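Local atomic coordinates of transcriptional regulators (LACI-FAMILY TRANSCRIPTIONAL REGULATORY PROTEIN) (Corynebacterium glutamicum, PDB entry 3GYB), a protein that probably acts as a LacI-family transcription factor, binding regulatory DNA through a helix-turn-helix and possibly sensing a small ligand in a periplasmic-binding-protein-like domain. Residues A[8-13]-A[22-27]; A[28-33]-A[237-242]; A[51-56]-A[64-69]; A[83-88]-A[232-237]. All blocks are in the same frame, centred on the assembly; numbering follows the deposited sequence.

Contact 1 (A[8-13]-A[22-27]); sequences IAVLID and DLIQSL
V10 and I24 meet inside the beta-alpha-beta unit made of strand 7-12, helix 21-31 and strand 37-41. The unit belongs to the periplasmic-binding-protein-like fold. Helix segment 22-27 runs nearly antiparallel to strand 8-12, at 166°, and the axes stay 11.1 Å apart at their closest. Side chains fill that gap. From the strand, V10 points its CG1 methyl at the helix. This methyl faces two helix side chains, I24 and L27, about one turn apart. V10 CG1 is 4.2 Å from I24 CD1 and 4.3 Å from L27 CD1. The V10 and I24 side chains cross at a slant. I24 reaches across because its chain is stretched beyond CG1 (chi2 -173°), which carries CD1 away from the helix toward the sheet. The same CD1 also comes within 4.5 Å of I12 CG2, so one methyl faces two strand residues, V10 and I12, on the same side of the sheet. The layer extends to the next strand, where I12 and I24 both touch V40 of strand 37-41. At the start of the helix segment, D22 is a known magnesium ligand of this protein, but no magnesium is bound to it in this chain. Its OD1 is hydrogen-bonded to S231. Between strand and helix no hydrogen bond forms. The contact is wholly apolar, so methyl shape and burial, not directed bonds, set the spacing.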
loop_
_atom_site.group_PDB
_atom_site.type_symbol
_atom_site.label_atom_id
_atom_site.label_comp_id
_atom_site.label_asym_id
_atom_site.label_seq_id
_atom_site.Cartn_x
_atom_site.Cartn_y
_atom_site.Cartn_z
ATOM N N ILE A 8 4.523 -7.646 20.268
ATOM C CA ILE A 8 3.124 -7.780 19.893
ATOM C C ILE A 8 3.115 -8.123 18.413
ATOM O O ILE A 8 3.668 -7.383 17.600
ATOM C CB ILE A 8 2.337 -6.463 20.106
ATOM C CG1 ILE A 8 2.334 -6.081 21.587
ATOM C CG2 ILE A 8 0.911 -6.618 19.587
ATOM C CD1 ILE A 8 1.639 -7.089 22.486
ATOM N N ALA A 9 2.512 -9.256 18.071
ATOM C CA ALA A 9 2.428 -9.686 16.681
ATOM C C ALA A 9 1.157 -9.101 16.077
ATOM O O ALA A 9 0.097 -9.136 16.697
ATOM C CB ALA A 9 2.392 -11.211 16.605
ATOM N N VAL A 10 1.269 -8.555 14.872
ATOM C CA VAL A 10 0.119 -7.978 14.200
ATOM C C VAL A 10 -0.104 -8.741 12.899
ATOM O O VAL A 10 0.764 -8.761 12.025
ATOM C CB VAL A 10 0.352 -6.482 13.894
ATOM C CG1 VAL A 10 -0.891 -5.883 13.250
ATOM C CG2 VAL A 10 0.690 -5.739 15.184
ATOM N N LEU A 11 -1.267 -9.375 12.774
ATOM C CA LEU A 11 -1.577 -10.149 11.579
ATOM C C LEU A 11 -2.472 -9.420 10.587
ATOM O O LEU A 11 -3.568 -8.979 10.933
ATOM C CB LEU A 11 -2.239 -11.479 11.967
ATOM C CG LEU A 11 -1.333 -12.597 12.492
ATOM C CD1 LEU A 11 -0.637 -12.175 13.781
ATOM C CD2 LEU A 11 -2.177 -13.834 12.726
ATOM N N ILE A 12 -1.997 -9.284 9.351
ATOM C CA ILE A 12 -2.786 -8.643 8.305
ATOM C C ILE A 12 -2.820 -9.605 7.129
ATOM O O ILE A 12 -2.049 -10.563 7.090
ATOM C CB ILE A 12 -2.176 -7.306 7.843
ATOM C CG1 ILE A 12 -0.782 -7.545 7.267
ATOM C CG2 ILE A 12 -2.137 -6.326 9.011
ATOM C CD1 ILE A 12 -0.226 -6.348 6.514
ATOM N N ASP A 13 -3.703 -9.362 6.170
ATOM C CA ASP A 13 -3.801 -10.264 5.033
ATOM C C ASP A 13 -2.852 -10.016 3.878
ATOM O O ASP A 13 -2.157 -10.928 3.437
ATOM C CB ASP A 13 -5.219 -10.259 4.456
ATOM C CG ASP A 13 -6.199 -11.018 5.310
ATOM O OD1 ASP A 13 -5.886 -12.165 5.684
ATOM O OD2 ASP A 13 -7.279 -10.468 5.600
ATOM N N ASP A 22 -2.834 3.062 8.764
ATOM C CA ASP A 22 -3.050 3.970 9.886
ATOM C C ASP A 22 -3.584 3.250 11.125
ATOM O O ASP A 22 -3.574 3.805 12.224
ATOM C CB ASP A 22 -3.936 5.172 9.496
ATOM C CG ASP A 22 -5.317 4.780 9.011
ATOM O OD1 ASP A 22 -5.811 3.703 9.385
ATOM O OD2 ASP A 22 -5.919 5.587 8.261
ATOM N N LEU A 23 -4.036 2.009 10.956
ATOM C CA LEU A 23 -4.509 1.227 12.098
ATOM C C LEU A 23 -3.267 0.811 12.889
ATOM O O LEU A 23 -3.243 0.889 14.121
ATOM C CB LEU A 23 -5.282 -0.014 11.628
ATOM C CG LEU A 23 -5.910 -0.912 12.704
ATOM C CD1 LEU A 23 -7.044 -1.713 12.087
ATOM C CD2 LEU A 23 -4.873 -1.835 13.313
ATOM N N ILE A 24 -2.227 0.377 12.179
ATOM C CA ILE A 24 -0.996 -0.034 12.842
ATOM C C ILE A 24 -0.312 1.184 13.448
ATOM O O ILE A 24 0.278 1.100 14.525
ATOM C CB ILE A 24 -0.027 -0.741 11.867
ATOM C CG1 ILE A 24 -0.655 -2.049 11.376
ATOM C CG2 ILE A 24 1.298 -1.039 12.565
ATOM C CD1 ILE A 24 0.286 -2.902 10.541
ATOM N N GLN A 25 -0.399 2.323 12.765
ATOM C CA GLN A 25 0.207 3.547 13.281
ATOM C C GLN A 25 -0.464 3.898 14.608
ATOM O O GLN A 25 0.198 4.292 15.569
ATOM C CB GLN A 25 0.028 4.704 12.289
ATOM C CG GLN A 25 0.648 6.029 12.748
ATOM C CD GLN A 25 2.164 5.968 12.885
ATOM O OE1 GLN A 25 2.883 5.796 11.897
ATOM N NE2 GLN A 25 2.657 6.108 14.114
ATOM N N SER A 26 -1.786 3.751 14.653
ATOM C CA SER A 26 -2.545 4.046 15.862
ATOM C C SER A 26 -2.198 3.033 16.955
ATOM O O SER A 26 -1.978 3.400 18.112
ATOM C CB SER A 26 -4.045 4.016 15.561
ATOM O OG SER A 26 -4.777 4.620 16.608
ATOM N N LEU A 27 -2.149 1.756 16.588
ATOM C CA LEU A 27 -1.786 0.712 17.542
ATOM C C LEU A 27 -0.429 1.060 18.143
ATOM O O LEU A 27 -0.224 0.974 19.356
ATOM C CB LEU A 27 -1.661 -0.645 16.837
ATOM C CG LEU A 27 -2.879 -1.504 16.512
ATOM C CD1 LEU A 27 -2.464 -2.615 15.554
ATOM C CD2 LEU A 27 -3.453 -2.093 17.795
#

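Contact 2 (A[28-33]-A[237-242]); sequences SDVLTP and NAALLL
V30 meets A239 head-on where the end of helix 21-31 lies beside helix 231-246. V30 CB already touches the partner, 3.5 Å from A239 CB. The side chain then splits into its two methyls. CG1 is anti to the backbone N (chi1 176°), which sends it on toward the other helix. There V30 CG1 passes A239 CB and reaches L240 CD2 at 4.1 Å, with the V30 and L240 side chains crossing at about a right angle. CG2 stays further back: V30 CG2 is 4.1 Å from A239 CB, and it also leans on the ring of Y236. The next residue, L31, covers A239 from another side. L31 CG is 3.9 Å from A239 CB, and L31 CD2 is 4.1 Å from A239 O. The single methyl of A239 thus meets two branched side chains, V30 and L31, of the other helix. Its small size lets the backbones come close, with the V30 and A239 CA atoms 6.3 Å apart. One turn back, S28 O accepts two bonds, from T32 N and from T32 OG1 at 2.7 Å, the hydroxyl coming in well above the carbonyl plane. S28 OG bonds to T45 of the second subunit. The arrangement is typical of neighbouring helices packed side by side on one face of an open alpha/beta sheet, here joining two helices far apart in sequence.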
loop_
_atom_site.group_PDB
_atom_site.type_symbol
_atom_site.label_atom_id
_atom_site.label_comp_id
_atom_site.label_asym_id
_atom_site.label_seq_id
_atom_site.Cartn_x
_atom_site.Cartn_y
_atom_site.Cartn_z
ATOM N N SER A 28 0.498 1.448 17.275
ATOM C CA SER A 28 1.851 1.794 17.687
ATOM C C SER A 28 1.901 2.986 18.633
ATOM O O SER A 28 2.628 2.970 19.630
ATOM C CB SER A 28 2.714 2.084 16.455
ATOM O OG SER A 28 4.027 2.454 16.841
ATOM N N ASP A 29 1.133 4.025 18.322
ATOM C CA ASP A 29 1.118 5.224 19.154
ATOM C C ASP A 29 0.719 4.919 20.591
ATOM O O ASP A 29 1.161 5.589 21.522
ATOM C CB ASP A 29 0.159 6.270 18.577
ATOM C CG ASP A 29 0.630 6.825 17.251
ATOM O OD1 ASP A 29 1.854 6.804 16.999
ATOM O OD2 ASP A 29 -0.221 7.296 16.467
ATOM N N VAL A 30 -0.122 3.910 20.762
ATOM C CA VAL A 30 -0.582 3.522 22.092
ATOM C C VAL A 30 0.354 2.524 22.764
ATOM O O VAL A 30 0.661 2.652 23.949
ATOM C CB VAL A 30 -1.999 2.890 22.034
ATOM C CG1 VAL A 30 -2.416 2.405 23.419
ATOM C CG2 VAL A 30 -3.003 3.912 21.521
ATOM N N LEU A 31 0.824 1.539 22.003
ATOM C CA LEU A 31 1.683 0.498 22.562
ATOM C C LEU A 31 3.180 0.764 22.722
ATOM O O LEU A 31 3.758 0.399 23.745
ATOM C CB LEU A 31 1.497 -0.796 21.764
ATOM C CG LEU A 31 0.074 -1.356 21.753
ATOM C CD1 LEU A 31 -0.008 -2.556 20.822
ATOM C CD2 LEU A 31 -0.327 -1.742 23.169
ATOM N N THR A 32 3.814 1.389 21.735
ATOM C CA THR A 32 5.254 1.615 21.827
ATOM C C THR A 32 5.721 2.520 22.967
ATOM O O THR A 32 6.792 2.299 23.531
ATOM C CB THR A 32 5.837 2.112 20.479
ATOM O OG1 THR A 32 5.212 3.340 20.089
ATOM C CG2 THR A 32 5.604 1.063 19.397
ATOM N N PRO A 33 4.935 3.547 23.325
ATOM C CA PRO A 33 5.387 4.405 24.427
ATOM C C PRO A 33 5.481 3.604 25.727
ATOM O O PRO A 33 6.173 3.998 26.668
ATOM C CB PRO A 33 4.302 5.476 24.494
ATOM C CG PRO A 33 3.859 5.588 23.075
ATOM C CD PRO A 33 3.763 4.137 22.655
ATOM N N ASN A 237 -8.495 1.803 20.084
ATOM C CA ASN A 237 -9.247 1.014 21.045
ATOM C C ASN A 237 -8.771 -0.426 21.139
ATOM O O ASN A 237 -8.825 -1.035 22.209
ATOM C CB ASN A 237 -10.736 1.072 20.717
ATOM C CG ASN A 237 -11.341 2.430 21.031
ATOM O OD1 ASN A 237 -11.396 3.315 20.177
ATOM N ND2 ASN A 237 -11.773 2.606 22.275
ATOM N N ALA A 238 -8.292 -0.974 20.027
ATOM C CA ALA A 238 -7.791 -2.343 20.031
ATOM C C ALA A 238 -6.555 -2.419 20.925
ATOM O O ALA A 238 -6.363 -3.391 21.654
ATOM C CB ALA A 238 -7.438 -2.780 18.607
ATOM N N ALA A 239 -5.712 -1.392 20.858
ATOM C CA ALA A 239 -4.508 -1.350 21.675
ATOM C C ALA A 239 -4.909 -1.266 23.147
ATOM O O ALA A 239 -4.369 -1.987 23.987
ATOM C CB ALA A 239 -3.644 -0.146 21.287
ATOM N N LEU A 240 -5.858 -0.389 23.459
ATOM C CA LEU A 240 -6.313 -0.257 24.840
ATOM C C LEU A 240 -6.919 -1.566 25.331
ATOM O O LEU A 240 -6.685 -1.976 26.469
ATOM C CB LEU A 240 -7.354 0.857 24.970
ATOM C CG LEU A 240 -6.882 2.299 24.794
ATOM C CD1 LEU A 240 -8.063 3.241 24.978
ATOM C CD2 LEU A 240 -5.785 2.603 25.807
ATOM N N LEU A 241 -7.702 -2.223 24.480
ATOM C CA LEU A 241 -8.338 -3.482 24.868
ATOM C C LEU A 241 -7.302 -4.565 25.156
ATOM O O LEU A 241 -7.408 -5.288 26.148
ATOM C CB LEU A 241 -9.301 -3.960 23.771
ATOM C CG LEU A 241 -10.116 -5.223 24.078
ATOM C CD1 LEU A 241 -11.012 -4.970 25.279
ATOM C CD2 LEU A 241 -10.957 -5.621 22.867
ATOM N N LEU A 242 -6.300 -4.683 24.292
ATOM C CA LEU A 242 -5.262 -5.681 24.498
ATOM C C LEU A 242 -4.502 -5.390 25.790
ATOM O O LEU A 242 -4.210 -6.303 26.558
ATOM C CB LEU A 242 -4.288 -5.696 23.319
ATOM C CG LEU A 242 -3.185 -6.756 23.388
ATOM C CD1 LEU A 242 -3.802 -8.147 23.416
ATOM C CD2 LEU A 242 -2.272 -6.612 22.188
#

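Contact 3 (A[51-56]-A[64-69]); sequences DPITSA and IIIAQD
P52, I53 and A56 of helix 52-57 press on I64, I66 and Q68 at three places along segment 64-69. At the first, the P52 ring packs against the flat amide group of Q68, with P52 CG 4.1 Å from Q68 CD. The Q68 side chain is fully extended beyond CG (chi2 177°), and this brings the amide up to the helix. In the middle, two isoleucine tips meet: I53 CD1 is 4.0 Å from I66 CD1, and the side chains cross at about a right angle. The I66 chain is stretched out, while the I53 chain is bent at CG1 (chi2 -64°). At the far end A56 CB lies 4.4 Å from I64 CD1, a looser touch. This helix links strand 37-41 to strand 63-67 in a beta-alpha-beta crossover that passes over strand 7-12, which lies between them in the sheet. L11 of that middle strand accordingly touches I53, A56 and Q68. Helix 52-57 lies on the sheet face away from helix 21-31. I41 of strand 37-41 also touches P52. Within the helix, A56 N is hydrogen-bonded to P52 O at 2.9 Å, which ties the first and last contact residues of the turn together. On the outer side of the helix the second subunit takes over. There R37 of the second subunit makes a salt bridge with D51 OD2 and a hydrogen bond with S55 OG.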
loop_
_atom_site.group_PDB
_atom_site.type_symbol
_atom_site.label_atom_id
_atom_site.label_comp_id
_atom_site.label_asym_id
_atom_site.label_seq_id
_atom_site.Cartn_x
_atom_site.Cartn_y
_atom_site.Cartn_z
ATOM N N ASP A 51 -1.235 -20.857 8.077
ATOM C CA ASP A 51 -1.227 -20.888 9.532
ATOM C C ASP A 51 -0.433 -19.725 10.135
ATOM O O ASP A 51 0.542 -19.926 10.862
ATOM C CB ASP A 51 -0.661 -22.230 10.011
ATOM C CG ASP A 51 0.737 -22.500 9.484
ATOM O OD1 ASP A 51 1.118 -21.913 8.447
ATOM O OD2 ASP A 51 1.455 -23.316 10.103
ATOM N N PRO A 52 -0.858 -18.485 9.846
ATOM C CA PRO A 52 -0.182 -17.288 10.361
ATOM C C PRO A 52 -0.105 -17.194 11.886
ATOM O O PRO A 52 0.793 -16.549 12.424
ATOM C CB PRO A 52 -0.987 -16.147 9.745
ATOM C CG PRO A 52 -2.356 -16.736 9.600
ATOM C CD PRO A 52 -2.053 -18.116 9.071
ATOM N N ILE A 53 -1.043 -17.825 12.585
ATOM C CA ILE A 53 -1.024 -17.783 14.042
ATOM C C ILE A 53 0.207 -18.520 14.561
ATOM O O ILE A 53 0.859 -18.071 15.507
ATOM C CB ILE A 53 -2.299 -18.417 14.640
ATOM C CG1 ILE A 53 -3.517 -17.564 14.283
ATOM C CG2 ILE A 53 -2.172 -18.525 16.156
ATOM C CD1 ILE A 53 -3.483 -16.182 14.887
ATOM N N THR A 54 0.529 -19.649 13.936
ATOM C CA THR A 54 1.698 -20.414 14.345
ATOM C C THR A 54 2.949 -19.572 14.094
ATOM O O THR A 54 3.915 -19.637 14.853
ATOM C CB THR A 54 1.804 -21.737 13.568
ATOM O OG1 THR A 54 1.978 -21.463 12.173
ATOM C CG2 THR A 54 0.543 -22.560 13.762
ATOM N N SER A 55 2.923 -18.774 13.031
ATOM C CA SER A 55 4.055 -17.910 12.711
ATOM C C SER A 55 4.195 -16.856 13.807
ATOM O O SER A 55 5.296 -16.576 14.274
ATOM C CB SER A 55 3.843 -17.222 11.358
ATOM O OG SER A 55 3.799 -18.165 10.298
ATOM N N ALA A 56 3.073 -16.275 14.218
ATOM C CA ALA A 56 3.093 -15.259 15.263
ATOM C C ALA A 56 3.637 -15.839 16.565
ATOM O O ALA A 56 4.461 -15.223 17.240
ATOM C CB ALA A 56 1.692 -14.709 15.487
ATOM N N ILE A 64 -1.304 -10.528 20.752
ATOM C CA ILE A 64 -1.476 -10.598 19.306
ATOM C C ILE A 64 -2.681 -9.794 18.834
ATOM O O ILE A 64 -3.758 -9.878 19.415
ATOM C CB ILE A 64 -1.682 -12.070 18.851
ATOM C CG1 ILE A 64 -0.487 -12.922 19.276
ATOM C CG2 ILE A 64 -1.880 -12.140 17.337
ATOM C CD1 ILE A 64 -0.722 -14.419 19.115
ATOM N N ILE A 65 -2.489 -8.993 17.792
ATOM C CA ILE A 65 -3.595 -8.245 17.218
ATOM C C ILE A 65 -3.896 -8.989 15.921
ATOM O O ILE A 65 -3.018 -9.131 15.068
ATOM C CB ILE A 65 -3.210 -6.780 16.876
ATOM C CG1 ILE A 65 -2.950 -5.983 18.157
ATOM C CG2 ILE A 65 -4.328 -6.135 16.059
ATOM C CD1 ILE A 65 -4.188 -5.783 19.039
ATOM N N ILE A 66 -5.116 -9.492 15.784
ATOM C CA ILE A 66 -5.495 -10.215 14.578
ATOM C C ILE A 66 -6.335 -9.311 13.688
ATOM O O ILE A 66 -7.507 -9.054 13.967
ATOM C CB ILE A 66 -6.300 -11.485 14.915
ATOM C CG1 ILE A 66 -5.470 -12.388 15.828
ATOM C CG2 ILE A 66 -6.666 -12.226 13.640
ATOM C CD1 ILE A 66 -6.216 -13.615 16.308
ATOM N N ALA A 67 -5.721 -8.818 12.618
ATOM C CA ALA A 67 -6.413 -7.941 11.683
ATOM C C ALA A 67 -6.539 -8.648 10.339
ATOM O O ALA A 67 -6.455 -8.024 9.281
ATOM C CB ALA A 67 -5.650 -6.634 11.532
ATOM N N GLN A 68 -6.724 -9.963 10.410
ATOM C CA GLN A 68 -6.883 -10.823 9.239
ATOM C C GLN A 68 -8.298 -11.385 9.238
ATOM O O GLN A 68 -8.960 -11.431 10.278
ATOM C CB GLN A 68 -5.905 -12.002 9.289
ATOM C CG GLN A 68 -4.474 -11.703 8.873
ATOM C CD GLN A 68 -3.565 -12.913 9.025
ATOM O OE1 GLN A 68 -2.392 -12.887 8.634
ATOM N NE2 GLN A 68 -4.100 -13.982 9.606
ATOM N N ASP A 69 -8.749 -11.819 8.067
ATOM C CA ASP A 69 -10.072 -12.407 7.924
ATOM C C ASP A 69 -9.930 -13.909 8.154
ATOM O O ASP A 69 -9.456 -14.633 7.278
ATOM C CB ASP A 69 -10.617 -12.148 6.519
ATOM C CG ASP A 69 -12.043 -12.633 6.348
ATOM O OD1 ASP A 69 -12.937 -12.106 7.042
ATOM O OD2 ASP A 69 -12.271 -13.542 5.522
#

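Contact 4 (A[83-88]-A[232-237]); sequences VIAGTR and IGVGYN
A85 and G86, at the end of strand 82-85, receive V234 of helix 231-246. The segment starts at V83, which meets the same helix further along, on A238, L241 and L242. Two residues on, A85 points its CB at the helix, and A85 CB is 4.0 Å from V234 CG1. At G86 the chain leaves the strand. Here V234 comes closest to the backbone itself: V234 CG1 is 3.5 Å from G86 N, and the two CA atoms are 6.5 Å apart. One methyl thus does all the touching. V234 CG1 is anti to the backbone N (chi1 167°), which directs it at the strand end. G86 has a positive phi of 91°, a turn at which a CB would run into the carbonyl oxygen of A85, so a glycine fits here. Beyond it, the T87 side chain points away from the helix. T87 OG1 bonds to R133, while the R88 guanidinium is hydrogen-bonded to S97, H257 and T258. V234 also touches L23 of helix 21-31 and V98 of strand 97-100. Close by, S231 binds magnesium together with D212 and D229, and the V234 side chain is about 8 Å from the ion. A helix start packed on the C-terminal end of a parallel strand is typical of this fold, in which loops at these strand ends line the cleft between the two subdomains.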
loop_
_atom_site.group_PDB
_atom_site.type_symbol
_atom_site.label_atom_id
_atom_site.label_comp_id
_atom_site.label_asym_id
_atom_site.label_seq_id
_atom_site.Cartn_x
_atom_site.Cartn_y
_atom_site.Cartn_z
ATOM N N VAL A 83 -6.656 -9.627 20.346
ATOM C CA VAL A 83 -7.782 -8.771 20.023
ATOM C C VAL A 83 -7.927 -8.796 18.517
ATOM O O VAL A 83 -6.931 -8.711 17.795
ATOM C CB VAL A 83 -7.543 -7.307 20.465
ATOM C CG1 VAL A 83 -8.628 -6.405 19.888
ATOM C CG2 VAL A 83 -7.547 -7.214 21.984
ATOM N N ILE A 84 -9.159 -8.943 18.047
ATOM C CA ILE A 84 -9.429 -8.947 16.618
ATOM C C ILE A 84 -9.727 -7.492 16.266
ATOM O O ILE A 84 -10.601 -6.867 16.869
ATOM C CB ILE A 84 -10.640 -9.850 16.291
ATOM C CG1 ILE A 84 -10.324 -11.293 16.700
ATOM C CG2 ILE A 84 -10.960 -9.789 14.803
ATOM C CD1 ILE A 84 -11.510 -12.228 16.622
ATOM N N ALA A 85 -8.991 -6.950 15.298
ATOM C CA ALA A 85 -9.158 -5.556 14.904
ATOM C C ALA A 85 -9.505 -5.362 13.433
ATOM O O ALA A 85 -8.931 -6.004 12.556
ATOM C CB ALA A 85 -7.890 -4.780 15.230
ATOM N N GLY A 86 -10.453 -4.466 13.173
ATOM C CA GLY A 86 -10.839 -4.185 11.802
ATOM C C GLY A 86 -11.972 -5.052 11.303
ATOM O O GLY A 86 -12.651 -4.700 10.338
ATOM N N THR A 87 -12.168 -6.194 11.950
ATOM C CA THR A 87 -13.232 -7.113 11.569
ATOM C C THR A 87 -13.709 -7.887 12.792
ATOM O O THR A 87 -13.315 -7.587 13.920
ATOM C CB THR A 87 -12.753 -8.112 10.487
ATOM O OG1 THR A 87 -13.851 -8.940 10.075
ATOM C CG2 THR A 87 -11.633 -8.990 11.026
ATOM N N ARG A 88 -14.557 -8.881 12.560
ATOM C CA ARG A 88 -15.106 -9.704 13.632
ATOM C C ARG A 88 -16.097 -10.693 13.038
ATOM O O ARG A 88 -16.512 -10.555 11.885
ATOM C CB ARG A 88 -15.830 -8.826 14.658
ATOM C CG ARG A 88 -16.839 -7.880 14.030
ATOM C CD ARG A 88 -17.668 -7.131 15.058
ATOM N NE ARG A 88 -16.861 -6.578 16.142
ATOM C CZ ARG A 88 -17.129 -5.431 16.758
ATOM N NH1 ARG A 88 -18.177 -4.709 16.385
ATOM N NH2 ARG A 88 -16.364 -5.014 17.758
ATOM N N ILE A 232 -8.272 4.397 12.466
ATOM C CA ILE A 232 -7.416 4.999 13.479
ATOM C C ILE A 232 -8.038 4.724 14.846
ATOM O O ILE A 232 -7.347 4.346 15.792
ATOM C CB ILE A 232 -7.271 6.519 13.259
ATOM C CG1 ILE A 232 -6.462 6.772 11.983
ATOM C CG2 ILE A 232 -6.592 7.164 14.456
ATOM C CD1 ILE A 232 -6.463 8.211 11.530
ATOM N N GLY A 233 -9.353 4.896 14.935
ATOM C CA GLY A 233 -10.046 4.645 16.188
ATOM C C GLY A 233 -9.991 3.173 16.551
ATOM O O GLY A 233 -9.904 2.816 17.728
ATOM N N VAL A 234 -10.040 2.310 15.541
ATOM C CA VAL A 234 -9.982 0.873 15.774
ATOM C C VAL A 234 -8.622 0.485 16.346
ATOM O O VAL A 234 -8.536 -0.275 17.311
ATOM C CB VAL A 234 -10.235 0.085 14.470
ATOM C CG1 VAL A 234 -9.867 -1.377 14.664
ATOM C CG2 VAL A 234 -11.703 0.212 14.060
ATOM N N GLY A 235 -7.555 1.015 15.755
ATOM C CA GLY A 235 -6.227 0.701 16.246
ATOM C C GLY A 235 -6.051 1.204 17.666
ATOM O O GLY A 235 -5.423 0.552 18.499
ATOM N N TYR A 236 -6.623 2.371 17.944
ATOM C CA TYR A 236 -6.534 2.976 19.264
ATOM C C TYR A 236 -7.228 2.123 20.321
ATOM O O TYR A 236 -6.630 1.756 21.329
ATOM C CB TYR A 236 -7.167 4.368 19.244
ATOM C CG TYR A 236 -7.155 5.066 20.584
ATOM C CD1 TYR A 236 -5.974 5.589 21.110
ATOM C CD2 TYR A 236 -8.323 5.191 21.332
ATOM C CE1 TYR A 236 -5.956 6.218 22.353
ATOM C CE2 TYR A 236 -8.317 5.817 22.575
ATOM C CZ TYR A 236 -7.129 6.326 23.079
ATOM O OH TYR A 236 -7.106 6.927 24.316
ATOM N N ASN A 237 -8.495 1.803 20.084
ATOM C CA ASN A 237 -9.247 1.014 21.045
ATOM C C ASN A 237 -8.771 -0.426 21.139
ATOM O O ASN A 237 -8.825 -1.035 22.209
ATOM C CB ASN A 237 -10.736 1.072 20.717
ATOM C CG ASN A 237 -11.341 2.430 21.031
ATOM O OD1 ASN A 237 -11.396 3.315 20.177
ATOM N ND2 ASN A 237 -11.773 2.606 22.275
#

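How the contacts relate
Contacts 1, 3 and 4 are buried, while contact 2 is only partly so. All four lie in the same half of the fold. Contacts 1 and 2 share helix 21-31, and contacts 2 and 4 share helix 231-246, so these three form one continuous layer on one sheet face. Contact 3 covers the other face; backbone hydrogen bonds of strand 63-67 join it to contacts 1 and 4. Contacts 1 and 2 are apolar throughout. Contact 3 adds an amide against a proline ring, and contact 4 a methyl against a backbone nitrogen. Contacts 1, 2 and 3 also reach the second subunit, whereas contact 4 lies nearer the magnesium.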